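Local coordinates for protein amino acid amide racemase (PDB 6GIO) that belongs to the class-III aminotransferase family of fold-type I enzymes and carries pyridoxal-5'-phosphate as its bound ligand, at residues C[321-325]-C[402-406]; C[96-100]-C[250-254]; C[328-332]-C[409-414]; C[23-27]-C[377-381]. All blocks are in the same frame, centred on the assembly; numbering follows the deposited sequence.

Contact 1 of 4, residues C[321-325]-C[402-406]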
loop_
_atom_site.group_PDB
_atom_site.type_symbol
_atom_site.label_atom_id
_atom_site.label_comp_id
_atom_site.label_asym_id
_atom_site.label_seq_id
_atom_site.Cartn_x
_atom_site.Cartn_y
_atom_site.Cartn_z
ATOM N N ARG C 321 -0.228 -6.814 -30.040
ATOM C CA ARG C 321 0.537 -5.663 -30.476
ATOM C C ARG C 321 1.935 -5.564 -29.832
ATOM O O ARG C 321 2.914 -5.253 -30.511
ATOM C CB ARG C 321 -0.254 -4.393 -30.252
ATOM C CG ARG C 321 0.406 -3.194 -30.886
ATOM C CD ARG C 321 -0.393 -1.929 -30.691
ATOM N NE ARG C 321 0.276 -0.804 -31.343
ATOM C CZ ARG C 321 1.186 0.009 -30.791
ATOM N NH1 ARG C 321 1.600 -0.121 -29.543
ATOM N NH2 ARG C 321 1.720 0.963 -31.514
ATOM N N SER C 322 2.038 -5.857 -28.537
ATOM C CA SER C 322 3.307 -5.695 -27.833
ATOM C C SER C 322 4.365 -6.707 -28.352
ATOM O O SER C 322 5.555 -6.375 -28.447
ATOM C CB SER C 322 3.102 -5.825 -26.321
ATOM O OG SER C 322 2.212 -4.832 -25.844
ATOM N N GLU C 323 3.953 -7.929 -28.690
ATOM C CA GLU C 323 4.871 -8.853 -29.376
ATOM C C GLU C 323 5.442 -8.248 -30.654
ATOM O O GLU C 323 6.641 -8.325 -30.903
ATOM C CB GLU C 323 4.176 -10.164 -29.762
ATOM C CG GLU C 323 5.041 -11.068 -30.621
ATOM C CD GLU C 323 4.554 -12.509 -30.591
ATOM O OE1 GLU C 323 3.545 -12.827 -31.248
ATOM O OE2 GLU C 323 5.172 -13.342 -29.908
ATOM N N ARG C 324 4.572 -7.666 -31.471
ATOM C CA ARG C 324 4.986 -7.144 -32.772
ATOM C C ARG C 324 5.859 -5.887 -32.610
ATOM O O ARG C 324 6.953 -5.813 -33.128
ATOM C CB ARG C 324 3.750 -6.918 -33.666
ATOM C CG ARG C 324 4.042 -6.400 -35.083
ATOM C CD ARG C 324 2.760 -6.110 -35.851
ATOM N NE ARG C 324 2.039 -4.936 -35.333
ATOM C CZ ARG C 324 2.381 -3.667 -35.572
ATOM N NH1 ARG C 324 3.453 -3.376 -36.308
ATOM N NH2 ARG C 324 1.665 -2.680 -35.047
ATOM N N VAL C 325 5.389 -4.935 -31.825
ATOM C CA VAL C 325 6.029 -3.624 -31.659
ATOM C C VAL C 325 7.315 -3.754 -30.811
ATOM O O VAL C 325 8.349 -3.123 -31.093
ATOM C CB VAL C 325 4.947 -2.658 -31.067
ATOM C CG1 VAL C 325 5.474 -1.631 -30.090
ATOM C CG2 VAL C 325 4.166 -2.010 -32.206
ATOM N N LEU C 402 2.335 0.407 -23.231
ATOM C CA LEU C 402 1.968 -0.528 -24.262
ATOM C C LEU C 402 1.433 0.200 -25.498
ATOM O O LEU C 402 1.313 -0.381 -26.577
ATOM C CB LEU C 402 0.888 -1.468 -23.718
ATOM C CG LEU C 402 1.327 -2.374 -22.555
ATOM C CD1 LEU C 402 0.342 -3.534 -22.351
ATOM C CD2 LEU C 402 2.705 -2.932 -22.786
ATOM N N THR C 403 1.106 1.476 -25.316
ATOM C CA THR C 403 0.618 2.318 -26.387
ATOM C C THR C 403 1.731 2.988 -27.180
ATOM O O THR C 403 1.458 3.857 -28.007
ATOM C CB THR C 403 -0.288 3.415 -25.791
ATOM O OG1 THR C 403 0.387 4.021 -24.691
ATOM C CG2 THR C 403 -1.613 2.783 -25.290
ATOM N N LEU C 404 2.972 2.582 -26.941
ATOM C CA LEU C 404 4.110 3.115 -27.667
ATOM C C LEU C 404 3.888 2.997 -29.193
ATOM O O LEU C 404 3.528 1.925 -29.708
ATOM C CB LEU C 404 5.392 2.398 -27.243
ATOM C CG LEU C 404 6.707 3.021 -27.734
ATOM C CD1 LEU C 404 7.018 4.343 -27.039
ATOM C CD2 LEU C 404 7.851 2.030 -27.572
ATOM N N THR C 405 4.089 4.104 -29.911
ATOM C CA THR C 405 3.862 4.097 -31.392
ATOM C C THR C 405 5.123 3.712 -32.167
ATOM O O THR C 405 6.241 3.743 -31.630
ATOM C CB THR C 405 3.338 5.451 -31.914
ATOM O OG1 THR C 405 4.346 6.454 -31.782
ATOM C CG2 THR C 405 2.112 5.870 -31.149
ATOM N N GLU C 406 4.952 3.352 -33.435
ATOM C CA GLU C 406 6.120 3.037 -34.272
ATOM C C GLU C 406 7.055 4.227 -34.507
ATOM O O GLU C 406 8.254 4.064 -34.417
ATOM C CB GLU C 406 5.723 2.293 -35.536
ATOM C CG GLU C 406 5.241 0.885 -35.183
ATOM C CD GLU C 406 4.785 0.047 -36.371
ATOM O OE1 GLU C 406 5.503 -0.011 -37.385
ATOM O OE2 GLU C 406 3.722 -0.600 -36.259
HETATM O O HOH W 1 1.003 -2.699 -27.469
#
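Arg-321 points the end of its guanidinium at the backbone carbonyl of Leu-404, and Arg-324 does the same to the carboxylate of Glu-406. In the first grip NH1 and NH2 of Arg-321 both donate to Leu-404 O, at 2.8 and 2.7 Å, with the oxygen lying in the guanidinium plane. CG of Arg-321 stands opposite the backbone N (chi1 -171°) and the chain runs straight to NE, a length that suits the distance from helix 318-339 to the loop. Val-325 CG2 covers one guanidinium face, 3.8 Å above its centre. In the second grip Arg-324, bent at chi3, forms a salt bridge through one oxygen: NH1 meets Glu-406 OE2 at 2.8 Å from above the carboxylate plane, and NH2 at 3.2 Å nearly along the C-O axis. Deeper in, a water bridges Ser-322 OG and Leu-402 O, the Leu-402 side modelled very short and so less certain; Ser-322 OG also bonds to Leu-318 O within its helix. Leu-402 CD2 packs 3.6 Å from that hydroxyl oxygen. Leu-404 O and Glu-406 OE2 thus each receive two N-H groups, and the charge of Arg-321 would probably polarise the Leu-404 carbonyl.

Contact 2 of 4, residues C[96-100]-C[250-254]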
loop_
_atom_site.group_PDB
_atom_site.type_symbol
_atom_site.label_atom_id
_atom_site.label_comp_id
_atom_site.label_asym_id
_atom_site.label_seq_id
_atom_site.Cartn_x
_atom_site.Cartn_y
_atom_site.Cartn_z
ATOM N N ARG C 96 -11.760 -14.357 -14.920
ATOM C CA ARG C 96 -11.995 -14.691 -16.297
ATOM C C ARG C 96 -10.705 -14.689 -17.130
ATOM O O ARG C 96 -10.505 -15.588 -17.908
ATOM C CB ARG C 96 -13.018 -13.697 -16.891
ATOM C CG ARG C 96 -13.448 -13.954 -18.332
ATOM C CD ARG C 96 -14.458 -12.904 -18.832
ATOM N NE ARG C 96 -14.023 -11.537 -18.512
ATOM C CZ ARG C 96 -13.214 -10.784 -19.264
ATOM N NH1 ARG C 96 -12.743 -11.226 -20.434
ATOM N NH2 ARG C 96 -12.878 -9.571 -18.844
ATOM N N ILE C 97 -9.839 -13.678 -16.989
ATOM C CA ILE C 97 -8.641 -13.630 -17.833
ATOM C C ILE C 97 -7.463 -14.493 -17.364
ATOM O O ILE C 97 -6.457 -14.605 -18.052
ATOM C CB ILE C 97 -8.142 -12.178 -18.075
ATOM C CG1 ILE C 97 -7.493 -11.569 -16.844
ATOM C CG2 ILE C 97 -9.273 -11.318 -18.603
ATOM C CD1 ILE C 97 -6.616 -10.349 -17.149
ATOM N N THR C 98 -7.546 -15.074 -16.178
ATOM C CA THR C 98 -6.429 -15.825 -15.679
ATOM C C THR C 98 -6.843 -17.290 -15.697
ATOM O O THR C 98 -7.799 -17.669 -15.062
ATOM C CB THR C 98 -6.004 -15.374 -14.259
ATOM O OG1 THR C 98 -5.790 -13.942 -14.235
ATOM C CG2 THR C 98 -4.708 -16.073 -13.842
ATOM N N PRO C 99 -6.126 -18.126 -16.448
ATOM C CA PRO C 99 -6.524 -19.540 -16.403
ATOM C C PRO C 99 -6.355 -20.118 -15.002
ATOM O O PRO C 99 -5.511 -19.665 -14.211
ATOM C CB PRO C 99 -5.561 -20.209 -17.373
ATOM C CG PRO C 99 -4.338 -19.341 -17.350
ATOM C CD PRO C 99 -4.829 -17.928 -17.120
ATOM N N GLY C 100 -7.156 -21.115 -14.701
ATOM C CA GLY C 100 -7.215 -21.643 -13.364
ATOM C C GLY C 100 -8.301 -22.689 -13.258
ATOM O O GLY C 100 -9.201 -22.730 -14.080
ATOM N N MET C 250 -1.081 -12.492 -22.521
ATOM C CA MET C 250 -1.718 -11.755 -21.447
ATOM C C MET C 250 -0.856 -11.885 -20.188
ATOM O O MET C 250 -0.532 -10.890 -19.543
ATOM C CB MET C 250 -3.155 -12.250 -21.210
ATOM C CG MET C 250 -3.889 -11.490 -20.083
ATOM S SD MET C 250 -4.041 -9.682 -20.336
ATOM C CE MET C 250 -5.689 -9.583 -21.036
ATOM N N HIS C 251 -0.458 -13.112 -19.866
ATOM C CA HIS C 251 0.426 -13.361 -18.713
ATOM C C HIS C 251 1.770 -13.908 -19.143
ATOM O O HIS C 251 1.840 -14.858 -19.944
ATOM C CB HIS C 251 -0.216 -14.346 -17.748
ATOM C CG HIS C 251 -1.625 -14.011 -17.402
ATOM N ND1 HIS C 251 -1.957 -12.903 -16.649
ATOM C CD2 HIS C 251 -2.789 -14.647 -17.694
ATOM C CE1 HIS C 251 -3.272 -12.860 -16.517
ATOM N NE2 HIS C 251 -3.800 -13.905 -17.141
ATOM N N CYS C 252 2.844 -13.327 -18.607
ATOM C CA CYS C 252 4.157 -13.785 -18.994
ATOM C C CYS C 252 4.342 -15.262 -18.718
ATOM O O CYS C 252 5.091 -15.900 -19.386
ATOM C CB CYS C 252 5.261 -12.997 -18.320
ATOM S SG CYS C 252 6.921 -13.466 -18.898
ATOM N N PHE C 253 3.694 -15.808 -17.703
ATOM C CA PHE C 253 3.895 -17.248 -17.415
ATOM C C PHE C 253 3.343 -18.152 -18.504
ATOM O O PHE C 253 3.721 -19.350 -18.570
ATOM C CB PHE C 253 3.318 -17.635 -16.054
ATOM C CG PHE C 253 1.822 -17.589 -15.966
ATOM C CD1 PHE C 253 1.048 -18.677 -16.381
ATOM C CD2 PHE C 253 1.169 -16.510 -15.363
ATOM C CE1 PHE C 253 -0.327 -18.655 -16.250
ATOM C CE2 PHE C 253 -0.219 -16.510 -15.192
ATOM C CZ PHE C 253 -0.960 -17.575 -15.644
ATOM N N GLN C 254 2.471 -17.617 -19.361
ATOM C CA GLN C 254 1.923 -18.434 -20.450
ATOM C C GLN C 254 2.971 -18.755 -21.527
ATOM O O GLN C 254 2.762 -19.660 -22.314
ATOM C CB GLN C 254 0.682 -17.778 -21.093
ATOM C CG GLN C 254 -0.495 -17.660 -20.165
ATOM C CD GLN C 254 -1.664 -16.886 -20.715
ATOM O OE1 GLN C 254 -1.554 -15.706 -21.071
ATOM N NE2 GLN C 254 -2.835 -17.524 -20.684
#
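Ile-97 lays its CD1 methyl against the bent thioether of Met-250, 4.1 Å from CE, the two side chains crossing at about a right angle. Flexible and unbranched, methionine folds at chi2 and chi3 to fit beside the branched isoleucine, and both also touch helix 300-315, at Glu-314. Next to this apolar pair His-251 makes the polar link: NE2 donates to Ile-97 O at 2.9 Å with an N-H...O angle of 157°. The oxygen lies near the ring plane, yet the donor stands above the carbonyl plane. Histidine suits the place because its ring offers a directed N-H to the carbonyl of Ile-97, while its carbons serve as packing surface; Met-250 CG lies over one face, off its centre. The Thr-98 side chain runs at about a right angle to that of His-251, OG1 3.5 Å from NE2, but that hydroxyl is hydrogen-bonded to Leu-94 O, one turn back.

Pro-99, rigid and compact, meets His-251 and Phe-253 from the facing side and sets CD 3.9 Å from His-251 CD2 and 4.2 Å from Phe-253 CZ. Thr-98 CG2 meets the edge of the same phenyl ring. Gln-254 lies beside the proline and turns OE1 back to accept from His-251 N at 3.1 Å, which ties the loop to its own 3-10 turn. The backbone N atoms of Cys-252 and Phe-253 bond to Glu-239. The contact joins segment 96-100, continuing from helix 85-97, to a loop packed on strand 262-265, an inner strand of the seven-stranded mixed sheet in the large, pyridoxal-5'-phosphate-binding domain of fold-type I enzymes.

Contact 3 of 4, residues C[328-332]-C[409-414]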
loop_
_atom_site.group_PDB
_atom_site.type_symbol
_atom_site.label_atom_id
_atom_site.label_comp_id
_atom_site.label_asym_id
_atom_site.label_seq_id
_atom_site.Cartn_x
_atom_site.Cartn_y
_atom_site.Cartn_z
ATOM N N ILE C 328 10.030 -5.180 -33.171
ATOM C CA ILE C 328 10.646 -4.047 -33.908
ATOM C C ILE C 328 11.632 -3.251 -33.033
ATOM O O ILE C 328 12.768 -2.975 -33.454
ATOM C CB ILE C 328 9.577 -3.106 -34.524
ATOM C CG1 ILE C 328 8.682 -3.889 -35.516
ATOM C CG2 ILE C 328 10.234 -1.895 -35.177
ATOM C CD1 ILE C 328 7.344 -3.228 -35.787
ATOM N N PHE C 329 11.215 -2.897 -31.808
ATOM C CA PHE C 329 12.056 -2.089 -30.901
ATOM C C PHE C 329 13.317 -2.871 -30.534
ATOM O O PHE C 329 14.428 -2.345 -30.606
ATOM C CB PHE C 329 11.278 -1.699 -29.623
ATOM C CG PHE C 329 11.981 -0.678 -28.740
ATOM C CD1 PHE C 329 13.057 0.086 -29.198
ATOM C CD2 PHE C 329 11.523 -0.449 -27.455
ATOM C CE1 PHE C 329 13.681 1.015 -28.384
ATOM C CE2 PHE C 329 12.132 0.497 -26.631
ATOM C CZ PHE C 329 13.215 1.226 -27.094
ATOM N N ALA C 330 13.133 -4.131 -30.153
ATOM C CA ALA C 330 14.252 -4.983 -29.754
ATOM C C ALA C 330 15.289 -5.097 -30.897
ATOM O O ALA C 330 16.499 -5.017 -30.669
ATOM C CB ALA C 330 13.757 -6.378 -29.305
ATOM N N ASP C 331 14.805 -5.285 -32.119
ATOM C CA ASP C 331 15.693 -5.440 -33.276
ATOM C C ASP C 331 16.469 -4.177 -33.595
ATOM O O ASP C 331 17.664 -4.278 -33.860
ATOM C CB ASP C 331 14.919 -5.966 -34.485
ATOM C CG ASP C 331 14.526 -7.416 -34.313
ATOM O OD1 ASP C 331 15.260 -8.139 -33.574
ATOM O OD2 ASP C 331 13.514 -7.840 -34.918
ATOM N N ARG C 332 15.831 -3.006 -33.498
ATOM C CA ARG C 332 16.566 -1.713 -33.599
ATOM C C ARG C 332 17.707 -1.681 -32.599
ATOM O O ARG C 332 18.833 -1.399 -32.932
ATOM C CB ARG C 332 15.652 -0.493 -33.384
ATOM C CG ARG C 332 14.586 -0.306 -34.458
ATOM C CD ARG C 332 15.142 0.180 -35.808
ATOM N NE ARG C 332 15.977 1.382 -35.645
ATOM C CZ ARG C 332 15.537 2.641 -35.682
ATOM N NH1 ARG C 332 14.263 2.895 -35.923
ATOM N NH2 ARG C 332 16.367 3.655 -35.489
ATOM N N ILE C 409 9.128 4.406 -31.449
ATOM C CA ILE C 409 10.206 3.408 -31.450
ATOM C C ILE C 409 11.453 3.927 -32.169
ATOM O O ILE C 409 12.552 3.764 -31.641
ATOM C CB ILE C 409 9.753 2.045 -32.012
ATOM C CG1 ILE C 409 8.769 1.403 -31.044
ATOM C CG2 ILE C 409 10.949 1.111 -32.185
ATOM C CD1 ILE C 409 8.028 0.199 -31.593
ATOM N N ASP C 410 11.303 4.569 -33.343
ATOM C CA ASP C 410 12.474 5.171 -34.047
ATOM C C ASP C 410 13.108 6.282 -33.239
ATOM O O ASP C 410 14.315 6.433 -33.256
ATOM C CB ASP C 410 12.134 5.807 -35.430
ATOM C CG ASP C 410 11.670 4.804 -36.461
ATOM O OD1 ASP C 410 12.088 3.630 -36.392
ATOM O OD2 ASP C 410 10.883 5.206 -37.366
ATOM N N GLU C 411 12.290 7.117 -32.602
ATOM C CA GLU C 411 12.812 8.223 -31.792
ATOM C C GLU C 411 13.602 7.687 -30.590
ATOM O O GLU C 411 14.648 8.250 -30.183
ATOM C CB GLU C 411 11.667 9.101 -31.297
ATOM C CG GLU C 411 12.132 10.265 -30.462
ATOM C CD GLU C 411 11.006 11.051 -29.831
ATOM O OE1 GLU C 411 9.828 10.621 -29.912
ATOM O OE2 GLU C 411 11.309 12.118 -29.238
ATOM N N ALA C 412 13.085 6.603 -30.021
ATOM C CA ALA C 412 13.744 5.934 -28.903
ATOM C C ALA C 412 15.117 5.359 -29.261
ATOM O O ALA C 412 16.126 5.586 -28.575
ATOM C CB ALA C 412 12.828 4.833 -28.363
ATOM N N ALA C 413 15.134 4.552 -30.307
ATOM C CA ALA C 413 16.350 3.910 -30.783
ATOM C C ALA C 413 17.409 4.952 -31.129
ATOM O O ALA C 413 18.606 4.789 -30.845
ATOM C CB ALA C 413 16.019 3.084 -31.989
ATOM N N ASP C 414 16.978 6.044 -31.725
ATOM C CA ASP C 414 17.916 7.102 -32.090
ATOM C C ASP C 414 18.503 7.780 -30.880
ATOM O O ASP C 414 19.715 8.097 -30.841
ATOM C CB ASP C 414 17.229 8.103 -33.026
ATOM C CG ASP C 414 17.148 7.599 -34.482
ATOM O OD1 ASP C 414 17.821 6.607 -34.859
ATOM O OD2 ASP C 414 16.388 8.194 -35.256
#
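Helices 328-332 and 409-414 run nearly parallel, their axes 9.9 Å apart at closest approach with a signed crossing angle of -24°, and the backbones come nearest where Phe-329 faces Ile-409. There the CG2 methyl of Ile-409 presses on the other helix, 3.6 Å from Phe-329 CA and 3.8 Å from CD1 of the ring. CG1 of Ile-409 lies opposite the carbonyl carbon (chi1 -69°), which leaves CG2 facing the other helix. Ile-328 CG2 adds a wider contact with the same methyl.

The phenyl ring of Phe-329 (chi1 -170°) reaches on until CZ lies 3.8 Å from Ala-412 CB. Small alanines suit this face: Ala-412 accepts the end of the large ring, and Ala-413 lies under an arginine. The pair belongs to the smaller, C-terminal part of the class-III aminotransferase fold, where helices 318-339 and 406-424 pack side by side near a mixed seven-stranded sheet; Ala-412 also touches Leu-47, just after strand 43-46.

Toward the more exposed side the chemistry turns ionic. Arg-332 folds back at chi2 and chi3, which brings its guanidinium over Ala-413, whose CB sits 3.5 Å above the plane, off-centre. The edge of the group faces two carboxylates one turn apart on the other helix, Asp-410 and Asp-414, in a salt-bridge network. NH2 lies 3.4 Å from Asp-414 OD1, a long pairing with planes 65° apart. NH1 is directed at Asp-410 OD1, but those two atoms are modelled too close together, and the details of that pairing remain doubtful.

Contact 4 of 4, residues C[23-27]-C[377-381]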
loop_
_atom_site.group_PDB
_atom_site.type_symbol
_atom_site.label_atom_id
_atom_site.label_comp_id
_atom_site.label_asym_id
_atom_site.label_seq_id
_atom_site.Cartn_x
_atom_site.Cartn_y
_atom_site.Cartn_z
ATOM N N PHE C 23 17.125 8.457 -11.251
ATOM C CA PHE C 23 18.115 8.167 -12.284
ATOM C C PHE C 23 18.512 9.395 -13.091
ATOM O O PHE C 23 19.452 9.314 -13.863
ATOM C CB PHE C 23 17.590 7.100 -13.236
ATOM C CG PHE C 23 17.398 5.767 -12.589
ATOM C CD1 PHE C 23 16.246 5.485 -11.892
ATOM C CD2 PHE C 23 18.373 4.794 -12.676
ATOM C CE1 PHE C 23 16.047 4.246 -11.306
ATOM C CE2 PHE C 23 18.185 3.557 -12.087
ATOM C CZ PHE C 23 17.027 3.276 -11.394
ATOM N N SER C 24 17.778 10.501 -12.940
ATOM C CA SER C 24 18.009 11.718 -13.723
ATOM C C SER C 24 17.353 12.867 -13.017
ATOM O O SER C 24 16.581 12.640 -12.080
ATOM C CB SER C 24 17.462 11.597 -15.164
ATOM O OG SER C 24 16.080 11.942 -15.264
ATOM N N PRO C 25 17.636 14.114 -13.456
ATOM C CA PRO C 25 16.948 15.273 -12.843
ATOM C C PRO C 25 15.443 15.449 -13.184
ATOM O O PRO C 25 14.816 16.383 -12.679
ATOM C CB PRO C 25 17.715 16.500 -13.407
ATOM C CG PRO C 25 18.955 15.944 -14.065
ATOM C CD PRO C 25 18.623 14.518 -14.472
ATOM N N LEU C 26 14.891 14.604 -14.053
ATOM C CA LEU C 26 13.537 14.802 -14.555
ATOM C C LEU C 26 12.535 14.968 -13.400
ATOM O O LEU C 26 12.431 14.119 -12.519
ATOM C CB LEU C 26 13.125 13.631 -15.437
ATOM C CG LEU C 26 11.716 13.679 -16.075
ATOM C CD1 LEU C 26 11.566 14.936 -16.929
ATOM C CD2 LEU C 26 11.475 12.397 -16.860
ATOM N N SER C 27 11.835 16.089 -13.435
ATOM C CA SER C 27 10.906 16.529 -12.403
ATOM C C SER C 27 9.665 16.972 -13.171
ATOM O O SER C 27 9.768 17.774 -14.109
ATOM C CB SER C 27 11.551 17.669 -11.576
ATOM O OG SER C 27 12.761 17.178 -11.010
ATOM N N TYR C 377 21.386 9.712 -18.098
ATOM C CA TYR C 377 21.405 11.175 -18.010
ATOM C C TYR C 377 21.433 11.824 -19.388
ATOM O O TYR C 377 20.711 12.792 -19.675
ATOM C CB TYR C 377 22.614 11.636 -17.228
ATOM C CG TYR C 377 22.706 13.120 -17.171
ATOM C CD1 TYR C 377 22.028 13.825 -16.201
ATOM C CD2 TYR C 377 23.485 13.823 -18.081
ATOM C CE1 TYR C 377 22.110 15.200 -16.129
ATOM C CE2 TYR C 377 23.575 15.201 -18.018
ATOM C CZ TYR C 377 22.877 15.879 -17.041
ATOM O OH TYR C 377 22.954 17.242 -16.985
ATOM N N ARG C 378 22.263 11.306 -20.263
ATOM C CA ARG C 378 22.288 11.839 -21.610
ATOM C C ARG C 378 20.990 11.530 -22.359
ATOM O O ARG C 378 20.526 12.355 -23.161
ATOM C CB ARG C 378 23.501 11.321 -22.368
ATOM C CG ARG C 378 23.708 11.915 -23.751
ATOM C CD ARG C 378 23.911 13.424 -23.661
ATOM N NE ARG C 378 24.151 14.012 -24.971
ATOM C CZ ARG C 378 24.057 15.320 -25.231
ATOM N NH1 ARG C 378 23.702 16.177 -24.277
ATOM N NH2 ARG C 378 24.278 15.759 -26.449
ATOM N N GLY C 379 20.412 10.345 -22.128
ATOM C CA GLY C 379 19.064 10.038 -22.649
ATOM C C GLY C 379 18.026 11.101 -22.282
ATOM O O GLY C 379 17.260 11.604 -23.110
ATOM N N TYR C 380 17.992 11.403 -21.012
ATOM C CA TYR C 380 17.145 12.431 -20.473
ATOM C C TYR C 380 17.370 13.783 -21.195
ATOM O O TYR C 380 16.406 14.430 -21.594
ATOM C CB TYR C 380 17.400 12.530 -18.963
ATOM C CG TYR C 380 17.135 13.881 -18.398
ATOM C CD1 TYR C 380 15.825 14.278 -18.098
ATOM C CD2 TYR C 380 18.192 14.795 -18.175
ATOM C CE1 TYR C 380 15.572 15.530 -17.588
ATOM C CE2 TYR C 380 17.944 16.060 -17.671
ATOM C CZ TYR C 380 16.636 16.412 -17.378
ATOM O OH TYR C 380 16.349 17.640 -16.858
ATOM N N GLN C 381 18.616 14.192 -21.401
ATOM C CA GLN C 381 18.859 15.486 -22.090
ATOM C C GLN C 381 18.415 15.418 -23.548
ATOM O O GLN C 381 17.992 16.390 -24.099
ATOM C CB GLN C 381 20.328 15.848 -22.066
ATOM C CG GLN C 381 20.897 16.052 -20.714
ATOM C CD GLN C 381 22.344 16.515 -20.828
ATOM O OE1 GLN C 381 23.179 15.832 -21.403
ATOM N NE2 GLN C 381 22.633 17.682 -20.282
#
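Pro-25 sets its CD-CG edge over one face of the Tyr-380 ring, and this is the dense heart of the contact. Its CD sits 3.9 Å from the ring centroid and 22° off the normal, a CH-pi interaction for which proline is well suited, since its ring is compact and rigid and its CD hydrogens are slightly polarised by the neighbouring nitrogen. Leu-26 adds CB at 3.8 Å from Tyr-380 CE1, and Ser-24 places OG 3.7 Å from Tyr-380 CD1. Ser-24 OG accepts from Leu-26 N at 3.2 Å, an ST turn that holds the loop in the curve following the tyrosine.

The looser side belongs to Tyr-377, one helical turn before Tyr-380. Here only the ring edge meets the proline, CE1 lying 3.8 Å from Pro-25 CG, and the rest of this partly exposed ring turns to helix 431-434. Leu-26 also packs on Tyr-82 of the second subunit, so the loop is shared by helix 369-382 and the dimer interface. Across the pair of segments the chemistry is apolar and aromatic, while the hydroxyl of Tyr-380 bonds to Glu-38 and its ring makes a cation-pi contact with Arg-42, whose charge the electron-rich pi cloud probably helps to offset.

Contacts 1 and 3 adjoin, their centres 11 Å apart: both use helix 318-339, and they meet where Val-325 and Leu-404 pack on Ile-409. Together they fix the start and the following turns of helix 406-424 along one helix. Contact 4 lies 19 Å from contact 3, centre to centre, and joins the N-terminal loop to helix 369-382; its segments alternate along the chain with those of contacts 1 and 3. Contact 2 stands apart, 36 Å from contact 4, centre to centre, on the opposite side of the chain's centre, beside the seven-stranded sheet that includes strand 262-265 and nested within the loop that contact 4 closes. Contacts 1, 3 and 4 thus join N- and C-terminal parts of the chain into the smaller region, while contact 2 lies in the large domain.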